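Local coordinates for protein putative epimerase (Burkholderia cenocepacia, PDB 4LW8) that is a putative NAD(P)-dependent epimerase, probably acting on a nucleotide sugar in the biosynthesis of lipopolysaccharide O-antigen, at residues Ala79-Ala84 with Ser122-Arg127; Asn116-Leu121 with Lys172-Arg177. All blocks are in the same frame, centred on the assembly; numbering follows the deposited sequence.

In the fold
From the N terminus, helix 74-84 comes first. The chain then runs through strand 88-91 and helix 103-122, and contact 1 closes this loop when Ser122-Arg127 returns to the end of helix 74-84. Contact 2 starts within that loop, on the last turns of helix 103-122, and is closed about 50 residues later by Lys172-Arg177, after strand 130-134 and helix 159-172. The two loops therefore cross. The centres of the two contacts lie about 12 Å apart. They touch where Ser122 packs on Trp174 and Arg177, and Arg127 on Arg177. Together they tie the ends of the helices that lead into neighbouring parallel strands 88-91, 130-134 and 180-189 of the Rossmann-type domain.

Contact 1. Residues Ala79-Ala84 with Ser122-Arg127; sequences AAAADA and SGLDRR
With CG anti to the carbonyl carbon (chi1 -63°), Leu124 points at the last turns of helix 74-84. Its chi2 of -176° stretches CD1 away from the backbone and turns CD2 aside, against Ala81 and Ala82. The closest approach is to backbone: CD2 of Leu124 lies 3.5 Å from CA of Ala82. The same CD2 of Leu124 meets CB of Ala82 at 4.0 Å. The other branch, CD1, sits 4.0 Å from O of Ala81. Small alanines let the leucine come close to the helix backbone. No hydrogen bond crosses between the two segments.

The loop also holds itself. Arg127 reaches back to the end of helix 103-122, and its NE donates to O of Ser122 at 2.8 Å. This oxygen lies near the guanidinium plane, and the N-H...O angle is 150°. NH2 of Arg127 adds a weak second bond to the same oxygen, so two N-H groups share one carbonyl. Nearby, NH2 of Arg126 bonds to O of Arg85, just past helix 74-84.

The contact joins the last turn of helix 74-84 to the loop between helix 103-122 and strand 130-134. These helices precede parallel strands 88-91 and 130-134, a Rossmann-type side-by-side packing of beta-alpha units.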
ATOM      1  N   ALA A  79      -9.362 -18.952  15.308  1.00 26.00           N
ATOM      2  CA  ALA A  79      -9.394 -19.957  16.372  1.00 28.83           C
ATOM      3  C   ALA A  79      -8.244 -19.795  17.366  1.00 30.72           C
ATOM      4  O   ALA A  79      -8.437 -19.964  18.574  1.00 26.00           O
ATOM      5  CB  ALA A  79      -9.384 -21.356  15.780  1.00 25.36           C
ATOM      6  N   ALA A  80      -7.051 -19.474  16.869  1.00 22.27           N
ATOM      7  CA  ALA A  80      -5.914 -19.214  17.753  1.00 23.98           C
ATOM      8  C   ALA A  80      -6.162 -17.998  18.662  1.00 32.80           C
ATOM      9  O   ALA A  80      -5.872 -18.032  19.854  1.00 36.21           O
ATOM     10  CB  ALA A  80      -4.632 -19.003  16.941  1.00 22.58           C
ATOM     11  N   ALA A  81      -6.691 -16.922  18.091  1.00 32.51           N
ATOM     12  CA  ALA A  81      -6.958 -15.710  18.857  1.00 27.47           C
ATOM     13  C   ALA A  81      -8.014 -15.944  19.918  1.00 33.15           C
ATOM     14  O   ALA A  81      -7.897 -15.461  21.051  1.00 28.55           O
ATOM     15  CB  ALA A  81      -7.406 -14.592  17.938  1.00 28.00           C
ATOM     16  N   ALA A  82      -9.063 -16.666  19.542  1.00 22.40           N
ATOM     17  CA  ALA A  82     -10.174 -16.904  20.460  1.00 29.22           C
ATOM     18  C   ALA A  82      -9.738 -17.779  21.648  1.00 26.30           C
ATOM     19  O   ALA A  82     -10.281 -17.670  22.741  1.00 33.67           O
ATOM     20  CB  ALA A  82     -11.355 -17.527  19.718  1.00 24.80           C
ATOM     21  N   ASP A  83      -8.757 -18.638  21.410  1.00 29.60           N
ATOM     22  CA  ASP A  83      -8.178 -19.503  22.439  1.00 31.91           C
ATOM     23  C   ASP A  83      -7.223 -18.684  23.314  1.00 32.22           C
ATOM     24  O   ASP A  83      -7.262 -18.764  24.539  1.00 29.91           O
ATOM     25  CB  ASP A  83      -7.438 -20.673  21.771  1.00 29.88           C
ATOM     26  CG  ASP A  83      -7.009 -21.777  22.758  1.00 29.25           C
ATOM     27  OD1 ASP A  83      -7.596 -21.910  23.847  1.00 29.33           O
ATOM     28  OD2 ASP A  83      -6.066 -22.517  22.423  1.00 30.90           O
ATOM     29  N   ALA A  84      -6.359 -17.902  22.666  1.00 29.09           N
ATOM     30  CA  ALA A  84      -5.366 -17.095  23.363  1.00 28.16           C
ATOM     31  C   ALA A  84      -6.000 -15.957  24.182  1.00 28.91           C
ATOM     32  O   ALA A  84      -5.515 -15.626  25.256  1.00 33.52           O
ATOM     33  CB  ALA A  84      -4.348 -16.531  22.358  1.00 27.31           C
ATOM     34  N   SER A 122     -10.727  -8.612  16.278  1.00 28.60           N
ATOM     35  CA  SER A 122     -11.929  -7.788  16.279  1.00 30.44           C
ATOM     36  C   SER A 122     -13.171  -8.627  16.588  1.00 33.46           C
ATOM     37  O   SER A 122     -14.165  -8.129  17.114  1.00 29.89           O
ATOM     38  CB  SER A 122     -12.061  -7.075  14.924  1.00 31.90           C
ATOM     39  OG  SER A 122     -13.170  -6.195  14.912  1.00 45.14           O
ATOM     40  N   GLY A 123     -13.111  -9.908  16.261  1.00 33.07           N
ATOM     41  CA  GLY A 123     -14.235 -10.790  16.491  1.00 30.05           C
ATOM     42  C   GLY A 123     -14.291 -11.379  17.892  1.00 33.93           C
ATOM     43  O   GLY A 123     -15.240 -12.075  18.216  1.00 41.10           O
ATOM     44  N   LEU A 124     -13.286 -11.101  18.718  1.00 36.36           N
ATOM     45  CA  LEU A 124     -13.263 -11.609  20.089  1.00 40.81           C
ATOM     46  C   LEU A 124     -14.346 -10.958  20.935  1.00 45.62           C
ATOM     47  O   LEU A 124     -14.716  -9.811  20.702  1.00 39.84           O
ATOM     48  CB  LEU A 124     -11.906 -11.373  20.747  1.00 41.05           C
ATOM     49  CG  LEU A 124     -10.707 -12.074  20.113  1.00 41.34           C
ATOM     50  CD1 LEU A 124      -9.458 -11.814  20.939  1.00 37.07           C
ATOM     51  CD2 LEU A 124     -10.995 -13.557  19.997  1.00 39.90           C
ATOM     52  N   ASP A 125     -14.832 -11.703  21.921  1.00 43.88           N
ATOM     53  CA  ASP A 125     -15.796 -11.186  22.888  1.00 52.91           C
ATOM     54  C   ASP A 125     -15.179 -10.040  23.671  1.00 47.61           C
ATOM     55  O   ASP A 125     -15.823  -9.033  23.945  1.00 43.68           O
ATOM     56  CB  ASP A 125     -16.255 -12.296  23.845  1.00 58.50           C
ATOM     57  CG  ASP A 125     -17.100 -13.359  23.153  1.00 64.67           C
ATOM     58  OD1 ASP A 125     -17.676 -13.064  22.086  1.00 72.03           O
ATOM     59  OD2 ASP A 125     -17.203 -14.486  23.688  1.00 64.53           O
ATOM     60  N   ARG A 126     -13.925 -10.222  24.058  1.00 39.28           N
ATOM     61  CA  ARG A 126     -13.181  -9.168  24.721  1.00 39.85           C
ATOM     62  C   ARG A 126     -12.006  -8.811  23.821  1.00 40.79           C
ATOM     63  O   ARG A 126     -11.139  -9.642  23.571  1.00 37.19           O
ATOM     64  CB  ARG A 126     -12.707  -9.611  26.108  1.00 44.62           C
ATOM     65  CG  ARG A 126     -12.274  -8.470  27.028  1.00 58.53           C
ATOM     66  CD  ARG A 126     -11.551  -8.992  28.275  1.00 66.55           C
ATOM     67  NE  ARG A 126     -10.141  -9.256  27.997  1.00 79.77           N
ATOM     68  CZ  ARG A 126      -9.600 -10.471  27.929  1.00 81.26           C
ATOM     69  NH1 ARG A 126     -10.349 -11.549  28.137  1.00 87.97           N
ATOM     70  NH2 ARG A 126      -8.309 -10.606  27.658  1.00 70.44           N
ATOM     71  N   ARG A 127     -11.985  -7.585  23.323  1.00 43.05           N
ATOM     72  CA  ARG A 127     -10.933  -7.178  22.411  1.00 45.64           C
ATOM     73  C   ARG A 127      -9.718  -6.748  23.221  1.00 40.71           C
ATOM     74  O   ARG A 127      -9.863  -6.274  24.343  1.00 32.98           O
ATOM     75  CB  ARG A 127     -11.426  -6.058  21.495  1.00 44.58           C
ATOM     76  CG  ARG A 127     -12.375  -6.554  20.398  1.00 46.09           C
ATOM     77  CD  ARG A 127     -13.107  -5.392  19.740  1.00 48.75           C
ATOM     78  NE  ARG A 127     -14.058  -5.830  18.722  1.00 56.91           N
ATOM     79  CZ  ARG A 127     -14.939  -5.028  18.127  1.00 63.05           C
ATOM     80  NH1 ARG A 127     -14.996  -3.743  18.460  1.00 67.42           N
ATOM     81  NH2 ARG A 127     -15.772  -5.510  17.212  1.00 58.09           N
TER

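Contact 2. Residues Asn116-Leu121 with Lys172-Arg177; sequences NLLAAL and KLWADR
The CA atoms of Leu118 and Trp174 lie 7.1 Å apart, where a type I turn from Lys172 to Ala175 faces helix 103-122. Leu118 lays its CB over the indole of Trp174 in a CH-pi contact, 3.9 Å from the centroid of the five-membered ring and 9° off its normal. The CD1 methyl of Leu118 reaches CD1 of Trp174 at 3.6 Å. At the six-membered end of the indole, CH2 of Trp174 touches CB of Ala119 at 3.6 Å, and N of Ala119 lies over the rim of the face that Leu118 meets. Trp174 has CG anti to the carbonyl carbon (chi1 -64°), which brings both rings to the helix.

In this Rossmann-type domain the contact links a sheet-packing helix to the loop that leads into strand 180-189. Leu178, the residue after Arg177, also packs on Leu118.

On the opposite face Arg177 lays its guanidinium over the CE3 edge of the six-membered ring. CE3 of Trp174 lies over the centre of this group, 3.7 Å from CZ of Arg177. A 3.1 Å salt bridge from NE of Arg177 to OD1 of Asp176 helps to hold it. NH2 of Arg177 adds only a weak bond to O of Leu173.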
ATOM      1  N   ASN A 116      -5.866 -10.595   8.429  1.00 22.67           N
ATOM      2  CA  ASN A 116      -6.431 -11.775   9.080  1.00 26.26           C
ATOM      3  C   ASN A 116      -6.304 -11.716  10.588  1.00 24.64           C
ATOM      4  O   ASN A 116      -7.235 -12.088  11.304  1.00 26.47           O
ATOM      5  CB  ASN A 116      -5.770 -13.050   8.578  1.00 23.83           C
ATOM      6  CG  ASN A 116      -6.128 -13.361   7.149  1.00 28.56           C
ATOM      7  OD1 ASN A 116      -7.095 -12.830   6.616  1.00 28.89           O
ATOM      8  ND2 ASN A 116      -5.364 -14.240   6.530  1.00 27.16           N
ATOM      9  N   LEU A 117      -5.154 -11.245  11.062  1.00 20.66           N
ATOM     10  CA  LEU A 117      -4.935 -11.063  12.498  1.00 24.92           C
ATOM     11  C   LEU A 117      -5.928 -10.062  13.100  1.00 27.99           C
ATOM     12  O   LEU A 117      -6.521 -10.328  14.144  1.00 25.99           O
ATOM     13  CB  LEU A 117      -3.504 -10.593  12.779  1.00 21.53           C
ATOM     14  CG  LEU A 117      -3.233 -10.132  14.217  1.00 22.91           C
ATOM     15  CD1 LEU A 117      -3.374 -11.300  15.227  1.00 20.71           C
ATOM     16  CD2 LEU A 117      -1.843  -9.478  14.324  1.00 20.92           C
ATOM     17  N   LEU A 118      -6.088  -8.903  12.453  1.00 27.95           N
ATOM     18  CA  LEU A 118      -6.978  -7.863  12.962  1.00 21.54           C
ATOM     19  C   LEU A 118      -8.424  -8.351  12.971  1.00 25.60           C
ATOM     20  O   LEU A 118      -9.148  -8.118  13.938  1.00 27.14           O
ATOM     21  CB  LEU A 118      -6.837  -6.564  12.130  1.00 21.31           C
ATOM     22  CG  LEU A 118      -5.428  -5.949  12.171  1.00 24.91           C
ATOM     23  CD1 LEU A 118      -5.318  -4.755  11.253  1.00 26.62           C
ATOM     24  CD2 LEU A 118      -5.013  -5.548  13.600  1.00 20.55           C
ATOM     25  N   ALA A 119      -8.843  -9.047  11.911  1.00 24.35           N
ATOM     26  CA  ALA A 119     -10.199  -9.600  11.860  1.00 29.22           C
ATOM     27  C   ALA A 119     -10.442 -10.597  12.996  1.00 23.34           C
ATOM     28  O   ALA A 119     -11.530 -10.630  13.589  1.00 26.14           O
ATOM     29  CB  ALA A 119     -10.469 -10.270  10.495  1.00 20.85           C
ATOM     30  N   ALA A 120      -9.435 -11.418  13.281  1.00 23.22           N
ATOM     31  CA  ALA A 120      -9.512 -12.395  14.365  1.00 29.54           C
ATOM     32  C   ALA A 120      -9.672 -11.706  15.727  1.00 28.32           C
ATOM     33  O   ALA A 120     -10.490 -12.115  16.548  1.00 25.85           O
ATOM     34  CB  ALA A 120      -8.274 -13.289  14.361  1.00 28.02           C
ATOM     35  N   LEU A 121      -8.890 -10.655  15.959  1.00 21.55           N
ATOM     36  CA  LEU A 121      -8.957  -9.946  17.238  1.00 30.40           C
ATOM     37  C   LEU A 121     -10.281  -9.199  17.378  1.00 27.27           C
ATOM     38  O   LEU A 121     -10.908  -9.192  18.442  1.00 26.56           O
ATOM     39  CB  LEU A 121      -7.776  -8.982  17.375  1.00 24.11           C
ATOM     40  CG  LEU A 121      -6.391  -9.651  17.309  1.00 23.58           C
ATOM     41  CD1 LEU A 121      -5.301  -8.599  17.198  1.00 25.47           C
ATOM     42  CD2 LEU A 121      -6.188 -10.492  18.569  1.00 21.45           C
ATOM     43  N   LYS A 172      -5.255   0.599   9.621  1.00 25.64           N
ATOM     44  CA  LYS A 172      -6.020   1.733  10.112  1.00 28.56           C
ATOM     45  C   LYS A 172      -7.504   1.600   9.801  1.00 28.54           C
ATOM     46  O   LYS A 172      -8.309   2.303  10.397  1.00 25.74           O
ATOM     47  CB  LYS A 172      -5.456   3.040   9.547  1.00 25.91           C
ATOM     48  CG  LYS A 172      -4.060   3.347  10.094  1.00 26.69           C
ATOM     49  CD  LYS A 172      -3.520   4.695   9.595  1.00 32.58           C
ATOM     50  CE  LYS A 172      -2.247   5.070  10.358  1.00 38.45           C
ATOM     51  NZ  LYS A 172      -1.708   6.407  10.009  1.00 43.73           N
ATOM     52  N   LEU A 173      -7.875   0.710   8.876  1.00 24.13           N
ATOM     53  CA  LEU A 173      -9.298   0.470   8.612  1.00 27.16           C
ATOM     54  C   LEU A 173      -9.980  -0.171   9.830  1.00 24.34           C
ATOM     55  O   LEU A 173     -11.189  -0.135   9.947  1.00 26.10           O
ATOM     56  CB  LEU A 173      -9.498  -0.419   7.377  1.00 22.78           C
ATOM     57  CG  LEU A 173      -8.823   0.061   6.082  1.00 25.18           C
ATOM     58  CD1 LEU A 173      -9.054  -0.921   4.943  1.00 20.39           C
ATOM     59  CD2 LEU A 173      -9.327   1.456   5.688  1.00 25.34           C
ATOM     60  N   TRP A 174      -9.192  -0.737  10.735  1.00 25.71           N
ATOM     61  CA  TRP A 174      -9.718  -1.420  11.919  1.00 25.05           C
ATOM     62  C   TRP A 174      -9.689  -0.540  13.178  1.00 28.90           C
ATOM     63  O   TRP A 174      -9.984  -1.016  14.271  1.00 27.74           O
ATOM     64  CB  TRP A 174      -8.921  -2.719  12.149  1.00 22.68           C
ATOM     65  CG  TRP A 174      -9.114  -3.672  11.007  1.00 27.74           C
ATOM     66  CD1 TRP A 174      -8.429  -3.690   9.813  1.00 24.23           C
ATOM     67  CD2 TRP A 174     -10.091  -4.714  10.924  1.00 24.43           C
ATOM     68  NE1 TRP A 174      -8.914  -4.689   9.008  1.00 27.07           N
ATOM     69  CE2 TRP A 174      -9.934  -5.334   9.662  1.00 24.92           C
ATOM     70  CE3 TRP A 174     -11.075  -5.198  11.803  1.00 21.90           C
ATOM     71  CZ2 TRP A 174     -10.728  -6.408   9.254  1.00 23.78           C
ATOM     72  CZ3 TRP A 174     -11.875  -6.263  11.389  1.00 20.93           C
ATOM     73  CH2 TRP A 174     -11.692  -6.856  10.129  1.00 31.57           C
ATOM     74  N   ALA A 175      -9.360   0.743  13.016  1.00 24.48           N
ATOM     75  CA  ALA A 175      -9.142   1.631  14.152  1.00 29.02           C
ATOM     76  C   ALA A 175     -10.404   1.820  14.995  1.00 32.22           C
ATOM     77  O   ALA A 175     -10.315   2.102  16.184  1.00 31.68           O
ATOM     78  CB  ALA A 175      -8.624   2.990  13.685  1.00 32.16           C
ATOM     79  N   ASP A 176     -11.574   1.662  14.386  1.00 32.47           N
ATOM     80  CA  ASP A 176     -12.832   1.815  15.126  1.00 31.51           C
ATOM     81  C   ASP A 176     -13.118   0.594  16.007  1.00 33.07           C
ATOM     82  O   ASP A 176     -14.002   0.628  16.862  1.00 39.52           O
ATOM     83  CB  ASP A 176     -14.005   2.054  14.159  1.00 31.70           C
ATOM     84  CG  ASP A 176     -14.111   0.966  13.076  1.00 49.09           C
ATOM     85  OD1 ASP A 176     -13.074   0.332  12.748  1.00 44.57           O
ATOM     86  OD2 ASP A 176     -15.230   0.742  12.554  1.00 51.57           O
ATOM     87  N   ARG A 177     -12.375  -0.486  15.792  1.00 32.78           N
ATOM     88  CA  ARG A 177     -12.640  -1.738  16.496  1.00 33.42           C
ATOM     89  C   ARG A 177     -11.505  -2.148  17.430  1.00 33.02           C
ATOM     90  O   ARG A 177     -11.729  -2.872  18.396  1.00 30.42           O
ATOM     91  CB  ARG A 177     -12.928  -2.856  15.483  1.00 30.87           C
ATOM     92  CG  ARG A 177     -14.382  -2.823  14.962  1.00 39.59           C
ATOM     93  CD  ARG A 177     -14.521  -3.465  13.583  1.00 41.03           C
ATOM     94  NE  ARG A 177     -13.927  -2.650  12.523  1.00 46.74           N
ATOM     95  CZ  ARG A 177     -13.966  -2.956  11.228  1.00 46.27           C
ATOM     96  NH1 ARG A 177     -14.558  -4.078  10.827  1.00 42.40           N
ATOM     97  NH2 ARG A 177     -13.407  -2.148  10.333  1.00 39.42           N
TER